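PDB 3HV0: tryptophanyl-tRNA synthetase from Cryptosporidium parvum Iowa II, which catalyses the ATP-dependent attachment of L-tryptophan to tRNA(Trp), as a class I aminoacyl-tRNA synthetase, and is represented here by the part that carries the catalytic domain. Local coordinates for the interface of chains A and B. Sequence-based numbering; all coordinates share one arbitrary frame. Chains: chain A/B, Tryptophanyl-tRNA synthetase.

Contact 1: the interface of chains A and B. Residues chain A 120-121, 123-124, 126; chain B 169-170, 173.
B:Lys173 stretches along chain A with its CG anti to the backbone N (chi1 -164°) and every later torsion extended, so the terminal amine arrives at the C-terminal end of helix 116-122. There B:Lys173 NZ donates a hydrogen bond to the backbone O of A:Phe120 at 2.7 Å, approaching in the carbonyl plane. A second carbonyl, A:Leu126 O, receives B:Lys173 NZ at 3.1 Å. A lysine suits this place because its long chain packs against carbon while its tip meets a carbonyl near the helix end and another in the following loop; the nearby helix C-terminus may favour a charged amine. The tight part lies round A:Phe120. Its ring, swung anti to the backbone N (chi1 168°), has B:Lys173 CD over the rim of one face, 3.7 Å from A:Phe120 CZ, and presents its edge to the backbone of B:Leu169. A:Ile121 crosses B:Leu169 at about a right angle, its CG1 3.9 Å from B:Leu169 CD2. The margin is looser: B:Arg170 touches through CG, 4.0 Å from A:Phe120 CZ, and A:Lys123 buries almost nothing. In the fold, the end of helix 116-122 and the following loop of chain A receive the end of helix 157-172 and the residue after it from chain B.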
ATOM      1  N   PHE A 120     -13.349   3.967   1.313  1.00 23.40           N
ATOM      2  CA  PHE A 120     -13.514   2.791   2.128  1.00 23.12           C
ATOM      3  C   PHE A 120     -12.804   2.964   3.479  1.00 23.49           C
ATOM      4  O   PHE A 120     -13.302   2.493   4.501  1.00 23.36           O
ATOM      5  CB  PHE A 120     -12.976   1.576   1.411  1.00 23.24           C
ATOM      6  CG  PHE A 120     -12.837   0.368   2.295  1.00 22.97           C
ATOM      7  CD1 PHE A 120     -13.950  -0.315   2.711  1.00 23.79           C
ATOM      8  CD2 PHE A 120     -11.601  -0.079   2.692  1.00 23.63           C
ATOM      9  CE1 PHE A 120     -13.843  -1.427   3.517  1.00 23.92           C
ATOM     10  CE2 PHE A 120     -11.484  -1.203   3.500  1.00 24.45           C
ATOM     11  CZ  PHE A 120     -12.604  -1.874   3.920  1.00 23.52           C
ATOM     12  N   ILE A 121     -11.645   3.633   3.490  1.00 23.67           N
ATOM     13  CA  ILE A 121     -10.875   3.773   4.722  1.00 24.10           C
ATOM     14  C   ILE A 121     -11.494   4.766   5.707  1.00 24.58           C
ATOM     15  O   ILE A 121     -11.602   4.469   6.901  1.00 24.28           O
ATOM     16  CB  ILE A 121      -9.385   4.123   4.471  1.00 24.01           C
ATOM     17  CG1 ILE A 121      -8.617   2.869   4.045  1.00 23.51           C
ATOM     18  CG2 ILE A 121      -8.734   4.658   5.765  1.00 23.57           C
ATOM     19  CD1 ILE A 121      -8.540   1.814   5.146  1.00 23.55           C
ATOM     20  N   LYS A 123     -14.620   6.208   5.723  1.00 26.27           N
ATOM     21  CA  LYS A 123     -16.084   6.215   5.853  1.00 26.28           C
ATOM     22  C   LYS A 123     -16.596   4.851   6.281  1.00 26.89           C
ATOM     23  O   LYS A 123     -16.850   3.996   5.433  1.00 26.94           O
ATOM     24  CB  LYS A 123     -16.731   6.595   4.520  1.00 26.34           C
ATOM     25  CG  LYS A 123     -16.545   8.050   4.142  1.00 27.13           C
ATOM     26  CD  LYS A 123     -17.558   8.906   4.902  1.00 29.28           C
ATOM     27  CE  LYS A 123     -17.130  10.362   5.066  1.00 30.40           C
ATOM     28  NZ  LYS A 123     -18.111  11.085   5.961  1.00 31.43           N
ATOM     29  N   SER A 124     -16.787   4.683   7.594  1.00 27.38           N
ATOM     30  CA  SER A 124     -17.232   3.418   8.209  1.00 27.84           C
ATOM     31  C   SER A 124     -18.366   2.702   7.461  1.00 28.39           C
ATOM     32  O   SER A 124     -18.423   1.471   7.424  1.00 28.94           O
ATOM     33  CB  SER A 124     -17.702   3.677   9.653  1.00 27.81           C
ATOM     34  N   LEU A 126     -18.924   2.197   4.406  1.00 28.30           N
ATOM     35  CA  LEU A 126     -18.557   1.861   3.025  1.00 28.14           C
ATOM     36  C   LEU A 126     -17.769   0.551   2.917  1.00 27.58           C
ATOM     37  O   LEU A 126     -17.137   0.103   3.872  1.00 27.47           O
ATOM     38  CB  LEU A 126     -17.764   3.009   2.362  1.00 28.07           C
ATOM     39  CG  LEU A 126     -18.565   4.276   2.012  1.00 28.58           C
ATOM     40  CD1 LEU A 126     -17.691   5.303   1.306  1.00 27.63           C
ATOM     41  CD2 LEU A 126     -19.787   3.930   1.171  1.00 28.74           C
TER
ATOM     42  N   LEU B 169      -6.174  -3.281   3.146  1.00 25.28           N
ATOM     43  CA  LEU B 169      -7.127  -2.212   3.509  1.00 24.84           C
ATOM     44  C   LEU B 169      -8.192  -2.645   4.567  1.00 25.31           C
ATOM     45  O   LEU B 169      -8.551  -1.878   5.457  1.00 25.67           O
ATOM     46  CB  LEU B 169      -7.804  -1.715   2.240  1.00 24.26           C
ATOM     47  CG  LEU B 169      -6.924  -0.901   1.265  1.00 22.53           C
ATOM     48  CD1 LEU B 169      -7.655  -0.682  -0.060  1.00 20.13           C
ATOM     49  CD2 LEU B 169      -6.510   0.427   1.859  1.00 18.73           C
ATOM     50  N   ARG B 170      -8.682  -3.874   4.462  1.00 25.11           N
ATOM     51  CA  ARG B 170      -9.633  -4.413   5.428  1.00 24.97           C
ATOM     52  C   ARG B 170      -9.037  -4.614   6.829  1.00 24.83           C
ATOM     53  O   ARG B 170      -9.696  -4.397   7.822  1.00 25.29           O
ATOM     54  CB  ARG B 170     -10.188  -5.741   4.916  1.00 24.89           C
ATOM     55  CG  ARG B 170     -11.192  -5.598   3.806  1.00 24.15           C
ATOM     56  CD  ARG B 170     -11.491  -6.931   3.147  1.00 24.40           C
ATOM     57  NE  ARG B 170     -12.329  -6.779   1.951  1.00 24.91           N
ATOM     58  CZ  ARG B 170     -12.079  -7.324   0.753  1.00 24.85           C
ATOM     59  NH1 ARG B 170     -11.012  -8.099   0.546  1.00 25.19           N
ATOM     60  NH2 ARG B 170     -12.909  -7.107  -0.256  1.00 23.89           N
ATOM     61  N   LYS B 173      -8.338  -0.979   8.463  1.00 25.58           N
ATOM     62  CA  LYS B 173      -9.520  -0.272   8.921  1.00 25.63           C
ATOM     63  C   LYS B 173      -9.952  -0.759  10.295  1.00 25.89           C
ATOM     64  O   LYS B 173     -10.691  -0.066  10.996  1.00 25.55           O
ATOM     65  CB  LYS B 173     -10.657  -0.474   7.922  1.00 25.94           C
ATOM     66  CG  LYS B 173     -11.826   0.489   8.064  1.00 25.71           C
ATOM     67  CD  LYS B 173     -12.876   0.164   7.027  1.00 25.80           C
ATOM     68  CE  LYS B 173     -14.108   1.007   7.189  1.00 26.18           C
ATOM     69  NZ  LYS B 173     -14.970   0.901   5.976  1.00 26.77           N
TER

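Contact 2: the interface of chains A and B. Residues chain A 117, 128, 157-158, 161, 200; chain B 161-162, 165-166, 169.
Helices 116-122, 128-143 and 157-174 of chain A, with a marginal touch from helix 192-202, receive one face of helix 157-172 of chain B. B:Tyr165 is the key that enters: with CG anti to its backbone N (chi1 -160°), the ring crosses the subunit boundary. A:Ile161 lies across one face at about a right angle, its CG1 3.9 Å from the B:Tyr165 ring centroid in a CH-pi contact, while B:Leu169 CD1 sits over the centre of the opposite face. Packing on both faces restricts the ring's rotation. A:Leu158 CD2 packs against B:Tyr165 CD2 and B:Leu169 CD1. The small B:Ala162 is suited to a close approach of the helices, its CA 3.6 Å from A:Ile161 CG2, and A:Leu128 CD1 rests against B:Pro166 CA at 3.8 Å. A water bridges A:Leu158 O and B:Ala162 O. A tyrosine fits because its ring packs between aliphatic side chains and its hydroxyl reaches the carboxylate of A:Asp117. That carboxylate takes the crowded position between backbone N and carbonyl carbon (chi1 50°), fixed by A:Asn157 ND2, whose nearly straight bond to A:Asp117 OD1 is 2.7 Å long. The amide also reaches OD2 less directly. A:Asp117 OD2 uses its anti lone pair to accept B:Tyr165 OH at 2.8 Å, the carboxylate standing 80° from the ring plane.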
ATOM      1  N   ASP A 117      -9.787   3.275  -2.417  1.00 23.95           N
ATOM      2  CA  ASP A 117      -9.149   2.937  -1.152  1.00 23.39           C
ATOM      3  C   ASP A 117      -9.438   3.934  -0.023  1.00 23.44           C
ATOM      4  O   ASP A 117      -9.789   3.522   1.079  1.00 22.99           O
ATOM      5  CB  ASP A 117      -7.632   2.758  -1.337  1.00 23.67           C
ATOM      6  CG  ASP A 117      -6.972   3.919  -2.089  1.00 23.33           C
ATOM      7  OD1 ASP A 117      -7.671   4.894  -2.409  1.00 24.55           O
ATOM      8  OD2 ASP A 117      -5.755   3.845  -2.356  1.00 23.14           O
ATOM      9  N   LEU A 128     -15.386  -1.862  -0.228  1.00 26.13           N
ATOM     10  CA  LEU A 128     -14.561  -1.697  -1.413  1.00 26.20           C
ATOM     11  C   LEU A 128     -15.341  -2.054  -2.651  1.00 26.28           C
ATOM     12  O   LEU A 128     -15.104  -1.476  -3.716  1.00 26.90           O
ATOM     13  CB  LEU A 128     -13.289  -2.544  -1.318  1.00 26.37           C
ATOM     14  CG  LEU A 128     -12.209  -1.988  -0.402  1.00 26.10           C
ATOM     15  CD1 LEU A 128     -11.018  -2.940  -0.447  1.00 27.11           C
ATOM     16  CD2 LEU A 128     -11.824  -0.586  -0.800  1.00 26.62           C
ATOM     17  N   ASN A 157      -7.203   3.512  -7.550  1.00 23.81           N
ATOM     18  CA  ASN A 157      -6.106   3.040  -6.735  1.00 23.74           C
ATOM     19  C   ASN A 157      -6.089   1.510  -6.620  1.00 23.77           C
ATOM     20  O   ASN A 157      -5.032   0.912  -6.606  1.00 23.51           O
ATOM     21  CB  ASN A 157      -6.123   3.687  -5.353  1.00 23.49           C
ATOM     22  CG  ASN A 157      -5.612   5.095  -5.357  1.00 23.93           C
ATOM     23  OD1 ASN A 157      -4.897   5.505  -6.258  1.00 24.90           O
ATOM     24  ND2 ASN A 157      -5.989   5.857  -4.349  1.00 23.88           N
ATOM     25  N   LEU A 158      -7.241   0.867  -6.567  1.00 24.08           N
ATOM     26  CA  LEU A 158      -7.232  -0.591  -6.462  1.00 25.04           C
ATOM     27  C   LEU A 158      -6.585  -1.242  -7.690  1.00 25.14           C
ATOM     28  O   LEU A 158      -6.066  -2.357  -7.615  1.00 24.63           O
ATOM     29  CB  LEU A 158      -8.640  -1.157  -6.208  1.00 25.15           C
ATOM     30  CG  LEU A 158      -9.122  -1.111  -4.738  1.00 26.44           C
ATOM     31  CD1 LEU A 158     -10.268  -2.089  -4.482  1.00 27.99           C
ATOM     32  CD2 LEU A 158      -8.036  -1.447  -3.776  1.00 27.15           C
ATOM     33  N   ILE A 161      -2.348   0.456  -7.998  1.00 23.49           N
ATOM     34  CA  ILE A 161      -1.583   0.563  -6.769  1.00 23.36           C
ATOM     35  C   ILE A 161      -0.123   0.106  -6.923  1.00 24.28           C
ATOM     36  O   ILE A 161       0.784   0.710  -6.355  1.00 24.53           O
ATOM     37  CB  ILE A 161      -2.277  -0.212  -5.591  1.00 23.05           C
ATOM     38  CG1 ILE A 161      -1.508   0.016  -4.293  1.00 22.58           C
ATOM     39  CG2 ILE A 161      -2.410  -1.695  -5.875  1.00 22.20           C
ATOM     40  CD1 ILE A 161      -1.513   1.450  -3.852  1.00 21.07           C
ATOM     41  N   VAL A 200      -0.394   7.632  -0.788  1.00 25.34           N
ATOM     42  CA  VAL A 200      -1.109   7.172  -1.992  1.00 25.29           C
ATOM     43  C   VAL A 200      -1.600   8.333  -2.837  1.00 25.54           C
ATOM     44  O   VAL A 200      -1.510   8.289  -4.061  1.00 25.76           O
ATOM     45  CB  VAL A 200      -2.281   6.242  -1.645  1.00 25.05           C
ATOM     46  CG1 VAL A 200      -2.969   5.724  -2.902  1.00 24.96           C
ATOM     47  CG2 VAL A 200      -1.788   5.082  -0.821  1.00 24.14           C
TER
ATOM     48  N   ILE B 161       1.398  -6.716  -4.804  1.00 23.76           N
ATOM     49  CA  ILE B 161       0.734  -5.773  -3.885  1.00 23.54           C
ATOM     50  C   ILE B 161      -0.757  -5.566  -4.204  1.00 24.33           C
ATOM     51  O   ILE B 161      -1.597  -5.493  -3.287  1.00 24.44           O
ATOM     52  CB  ILE B 161       1.457  -4.399  -3.843  1.00 22.97           C
ATOM     53  CG1 ILE B 161       0.899  -3.549  -2.715  1.00 22.31           C
ATOM     54  CG2 ILE B 161       1.379  -3.666  -5.190  1.00 22.16           C
ATOM     55  CD1 ILE B 161       1.155  -4.154  -1.368  1.00 20.67           C
ATOM     56  N   ALA B 162      -1.081  -5.505  -5.496  1.00 24.34           N
ATOM     57  CA  ALA B 162      -2.454  -5.275  -5.907  1.00 25.14           C
ATOM     58  C   ALA B 162      -3.397  -6.402  -5.520  1.00 24.82           C
ATOM     59  O   ALA B 162      -4.526  -6.159  -5.173  1.00 24.97           O
ATOM     60  CB  ALA B 162      -2.538  -5.034  -7.423  1.00 25.79           C
ATOM     61  N   TYR B 165      -3.923  -5.895  -1.777  1.00 24.47           N
ATOM     62  CA  TYR B 165      -4.392  -4.577  -1.335  1.00 24.37           C
ATOM     63  C   TYR B 165      -5.770  -4.602  -0.658  1.00 24.61           C
ATOM     64  O   TYR B 165      -5.939  -3.996   0.400  1.00 25.05           O
ATOM     65  CB  TYR B 165      -4.323  -3.544  -2.483  1.00 24.02           C
ATOM     66  CG  TYR B 165      -4.317  -2.076  -2.043  1.00 23.27           C
ATOM     67  CD1 TYR B 165      -3.722  -1.670  -0.842  1.00 22.78           C
ATOM     68  CD2 TYR B 165      -4.873  -1.088  -2.849  1.00 22.55           C
ATOM     69  CE1 TYR B 165      -3.704  -0.337  -0.465  1.00 20.97           C
ATOM     70  CE2 TYR B 165      -4.852   0.240  -2.475  1.00 21.35           C
ATOM     71  CZ  TYR B 165      -4.267   0.599  -1.284  1.00 20.97           C
ATOM     72  OH  TYR B 165      -4.289   1.914  -0.905  1.00 21.17           O
ATOM     73  N   PRO B 166      -6.752  -5.314  -1.245  1.00 24.69           N
ATOM     74  CA  PRO B 166      -8.054  -5.374  -0.595  1.00 24.88           C
ATOM     75  C   PRO B 166      -8.035  -5.913   0.841  1.00 25.35           C
ATOM     76  O   PRO B 166      -8.740  -5.365   1.704  1.00 25.81           O
ATOM     77  CB  PRO B 166      -8.853  -6.316  -1.493  1.00 24.68           C
ATOM     78  CG  PRO B 166      -8.221  -6.201  -2.803  1.00 24.04           C
ATOM     79  CD  PRO B 166      -6.765  -6.043  -2.523  1.00 24.59           C
ATOM     80  N   LEU B 169      -6.174  -3.281   3.146  1.00 25.28           N
ATOM     81  CA  LEU B 169      -7.127  -2.212   3.509  1.00 24.84           C
ATOM     82  C   LEU B 169      -8.192  -2.645   4.567  1.00 25.31           C
ATOM     83  O   LEU B 169      -8.551  -1.878   5.457  1.00 25.67           O
ATOM     84  CB  LEU B 169      -7.804  -1.715   2.240  1.00 24.26           C
ATOM     85  CG  LEU B 169      -6.924  -0.901   1.265  1.00 22.53           C
ATOM     86  CD1 LEU B 169      -7.655  -0.682  -0.060  1.00 20.13           C
ATOM     87  CD2 LEU B 169      -6.510   0.427   1.859  1.00 18.73           C
TER
HETATM   88  O   HOH W   1      -5.966  -4.010  -5.599  1.00 21.90           O

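Contact 3: the interface of chains A and B. Residues chain A 177, 188-193, 195; chain B 172-173, 175-178.
B:Cys177 and A:Asp188 bury the most surface here, supported by A:Val192 and B:Glu172, and much of the grip is backbone to backbone. B:Cys177 opens helix 177-184, and its N donates almost straight to A:Cys190 O at 2.9 Å (170° at the hydrogen). Its SG stands anti to the backbone N (chi1 162°), over the rim of one face of the A:Phe195 ring; B:Cys177 CB meets A:Phe195 CE2 at 3.4 Å. A small side chain suits the place, CB fitting beside the ring rim and SG lying above its face. A:Asp188 contributes mainly its carbonyl: O accepts B:Ser178 N at 3.0 Å on a lone pair, so the N-H groups of B:Cys177 and B:Ser178, at the start of the helix, find acceptors across the boundary. B:Ser178 OG and B:Ser176 OG share a hydrogen bond of 2.7 Å, which steadies both hydroxyls. A:Val192 gives its N to B:Ile175 O at 2.9 Å, nearly along the C=O axis. The A:Val192 side chain crosses extended B:Glu172 at about a right angle, its CG1, in the crowded position (chi1 71°), 3.7 Å from B:Glu172 CG, so the acid serves here through its methylenes. In the fold, the loop entering helix 192-202 of chain A pairs with the linker between helices 157-172 and 177-184 of chain B, making an antiparallel bridge of A:Asn191 with B:Ser176.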
ATOM      1  N   CYS A 177       5.259   9.371  11.665  1.00 26.03           N
ATOM      2  CA  CYS A 177       3.871   9.247  12.077  1.00 26.39           C
ATOM      3  C   CYS A 177       3.404  10.546  12.719  1.00 26.40           C
ATOM      4  O   CYS A 177       2.284  10.978  12.504  1.00 26.67           O
ATOM      5  CB  CYS A 177       3.717   8.075  13.052  1.00 26.63           C
ATOM      6  SG  CYS A 177       2.225   8.112  14.079  1.00 27.99           S
ATOM      7  N   ASP A 188      -4.178   8.959  17.800  1.00 26.59           N
ATOM      8  CA  ASP A 188      -3.790   7.562  17.999  1.00 26.55           C
ATOM      9  C   ASP A 188      -4.973   6.606  17.847  1.00 26.52           C
ATOM     10  O   ASP A 188      -4.815   5.454  17.450  1.00 26.47           O
ATOM     11  CB  ASP A 188      -3.158   7.381  19.383  1.00 26.54           C
ATOM     12  CG  ASP A 188      -1.651   7.603  19.374  1.00 26.73           C
ATOM     13  OD1 ASP A 188      -1.121   8.071  18.332  1.00 26.39           O
ATOM     14  OD2 ASP A 188      -0.999   7.298  20.406  1.00 26.96           O
ATOM     15  N   SER A 189      -6.154   7.100  18.184  1.00 26.67           N
ATOM     16  CA  SER A 189      -7.386   6.335  18.085  1.00 26.79           C
ATOM     17  C   SER A 189      -7.791   6.058  16.627  1.00 26.71           C
ATOM     18  O   SER A 189      -8.544   5.127  16.362  1.00 26.81           O
ATOM     19  CB  SER A 189      -8.505   7.105  18.794  1.00 26.82           C
ATOM     20  OG  SER A 189      -9.654   6.302  18.950  1.00 27.80           O
ATOM     21  N   CYS A 190      -7.311   6.879  15.695  1.00 26.43           N
ATOM     22  CA  CYS A 190      -7.606   6.690  14.286  1.00 26.59           C
ATOM     23  C   CYS A 190      -7.001   5.388  13.756  1.00 26.23           C
ATOM     24  O   CYS A 190      -5.943   4.958  14.212  1.00 26.05           O
ATOM     25  CB  CYS A 190      -7.095   7.877  13.458  1.00 26.66           C
ATOM     26  SG  CYS A 190      -7.968   9.420  13.825  1.00 28.92           S
ATOM     27  N   ASN A 191      -7.683   4.782  12.779  1.00 25.92           N
ATOM     28  CA  ASN A 191      -7.259   3.515  12.207  1.00 25.22           C
ATOM     29  C   ASN A 191      -6.030   3.761  11.338  1.00 25.13           C
ATOM     30  O   ASN A 191      -5.880   4.841  10.776  1.00 24.96           O
ATOM     31  CB  ASN A 191      -8.420   2.800  11.470  1.00 25.03           C
ATOM     32  CG  ASN A 191      -8.678   3.326  10.079  1.00 24.49           C
ATOM     33  OD1 ASN A 191      -7.873   3.156   9.170  1.00 24.22           O
ATOM     34  ND2 ASN A 191      -9.832   3.904   9.892  1.00 23.71           N
ATOM     35  N   VAL A 192      -5.143   2.770  11.274  1.00 24.95           N
ATOM     36  CA  VAL A 192      -3.839   2.926  10.633  1.00 24.71           C
ATOM     37  C   VAL A 192      -3.937   3.145   9.123  1.00 24.99           C
ATOM     38  O   VAL A 192      -3.024   3.702   8.520  1.00 24.54           O
ATOM     39  CB  VAL A 192      -2.901   1.729  10.941  1.00 24.83           C
ATOM     40  CG1 VAL A 192      -3.361   0.473  10.229  1.00 24.12           C
ATOM     41  CG2 VAL A 192      -1.462   2.066  10.594  1.00 24.76           C
ATOM     42  N   GLY A 193      -5.042   2.712   8.523  1.00 25.03           N
ATOM     43  CA  GLY A 193      -5.338   3.043   7.143  1.00 25.21           C
ATOM     44  C   GLY A 193      -5.337   4.535   6.845  1.00 25.47           C
ATOM     45  O   GLY A 193      -4.929   4.967   5.750  1.00 25.35           O
ATOM     46  N   PHE A 195      -3.556   6.852   8.404  1.00 26.13           N
ATOM     47  CA  PHE A 195      -2.145   7.240   8.366  1.00 26.16           C
ATOM     48  C   PHE A 195      -1.449   6.843   7.065  1.00 26.23           C
ATOM     49  O   PHE A 195      -0.575   7.578   6.598  1.00 26.43           O
ATOM     50  CB  PHE A 195      -1.398   6.644   9.554  1.00 26.01           C
ATOM     51  CG  PHE A 195      -1.779   7.255  10.855  1.00 25.58           C
ATOM     52  CD1 PHE A 195      -1.072   8.329  11.350  1.00 24.52           C
ATOM     53  CD2 PHE A 195      -2.863   6.776  11.578  1.00 25.47           C
ATOM     54  CE1 PHE A 195      -1.427   8.910  12.546  1.00 24.86           C
ATOM     55  CE2 PHE A 195      -3.224   7.350  12.768  1.00 24.87           C
ATOM     56  CZ  PHE A 195      -2.503   8.416  13.260  1.00 25.01           C
TER
ATOM     57  N   GLU B 172      -6.377  -2.898   7.921  1.00 25.01           N
ATOM     58  CA  GLU B 172      -5.985  -1.565   8.383  1.00 25.16           C
ATOM     59  C   GLU B 172      -7.140  -0.798   9.008  1.00 25.24           C
ATOM     60  O   GLU B 172      -6.953  -0.074   9.976  1.00 25.42           O
ATOM     61  CB  GLU B 172      -5.354  -0.760   7.238  1.00 25.20           C
ATOM     62  CG  GLU B 172      -3.953  -1.219   6.953  1.00 25.91           C
ATOM     63  CD  GLU B 172      -3.252  -0.492   5.805  1.00 28.62           C
ATOM     64  OE1 GLU B 172      -3.905   0.238   5.019  1.00 27.07           O
ATOM     65  OE2 GLU B 172      -2.013  -0.687   5.686  1.00 32.62           O
ATOM     66  N   LYS B 173      -8.338  -0.979   8.463  1.00 25.58           N
ATOM     67  CA  LYS B 173      -9.520  -0.272   8.921  1.00 25.63           C
ATOM     68  C   LYS B 173      -9.952  -0.759  10.295  1.00 25.89           C
ATOM     69  O   LYS B 173     -10.691  -0.066  10.996  1.00 25.55           O
ATOM     70  CB  LYS B 173     -10.657  -0.474   7.922  1.00 25.94           C
ATOM     71  CG  LYS B 173     -11.826   0.489   8.064  1.00 25.71           C
ATOM     72  CD  LYS B 173     -12.876   0.164   7.027  1.00 25.80           C
ATOM     73  CE  LYS B 173     -14.108   1.007   7.189  1.00 26.18           C
ATOM     74  NZ  LYS B 173     -14.970   0.901   5.976  1.00 26.77           N
ATOM     75  N   ILE B 175      -7.652  -1.826  12.690  1.00 26.28           N
ATOM     76  CA  ILE B 175      -6.616  -1.601  13.706  1.00 26.34           C
ATOM     77  C   ILE B 175      -6.307  -0.120  13.935  1.00 25.96           C
ATOM     78  O   ILE B 175      -6.085   0.636  12.981  1.00 25.51           O
ATOM     79  CB  ILE B 175      -5.290  -2.323  13.387  1.00 26.54           C
ATOM     80  CG1 ILE B 175      -5.419  -3.833  13.578  1.00 27.34           C
ATOM     81  CG2 ILE B 175      -4.212  -1.854  14.337  1.00 26.51           C
ATOM     82  CD1 ILE B 175      -5.786  -4.547  12.355  1.00 29.25           C
ATOM     83  N   SER B 176      -6.264   0.269  15.213  1.00 25.46           N
ATOM     84  CA  SER B 176      -5.893   1.622  15.597  1.00 25.55           C
ATOM     85  C   SER B 176      -4.396   1.800  15.503  1.00 25.65           C
ATOM     86  O   SER B 176      -3.639   0.860  15.696  1.00 25.60           O
ATOM     87  CB  SER B 176      -6.331   1.932  17.032  1.00 25.79           C
ATOM     88  OG  SER B 176      -5.508   1.276  17.995  1.00 25.30           O
ATOM     89  N   CYS B 177      -3.975   3.018  15.210  1.00 26.02           N
ATOM     90  CA  CYS B 177      -2.564   3.364  15.217  1.00 26.45           C
ATOM     91  C   CYS B 177      -1.966   3.039  16.583  1.00 26.53           C
ATOM     92  O   CYS B 177      -0.847   2.538  16.671  1.00 26.65           O
ATOM     93  CB  CYS B 177      -2.382   4.849  14.895  1.00 26.64           C
ATOM     94  SG  CYS B 177      -0.785   5.531  15.362  1.00 28.17           S
ATOM     95  N   SER B 178      -2.729   3.301  17.645  1.00 26.71           N
ATOM     96  CA  SER B 178      -2.298   2.991  19.009  1.00 26.59           C
ATOM     97  C   SER B 178      -2.122   1.491  19.250  1.00 26.53           C
ATOM     98  O   SER B 178      -1.244   1.095  20.016  1.00 26.77           O
ATOM     99  CB  SER B 178      -3.294   3.542  20.021  1.00 26.74           C
ATOM    100  OG  SER B 178      -4.574   2.973  19.814  1.00 27.73           O
TER

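The three contacts form a continuous band along one two-fold symmetric interface. Contact 1 lies in the middle, the centre of its C-alpha atoms about 11 Å from those of contact 2 and of contact 3, which are themselves about 17 Å apart. Helix 157-172 of chain B threads the band: B:Leu169 belongs to contacts 1 and 2, and B:Lys173, just past the helix end, to contacts 1 and 3. Helix packing at contact 2 thus gives way to backbone pairing at contact 3. Each has its twin with chains exchanged, consistent with the dimer typical of tryptophanyl-tRNA synthetases.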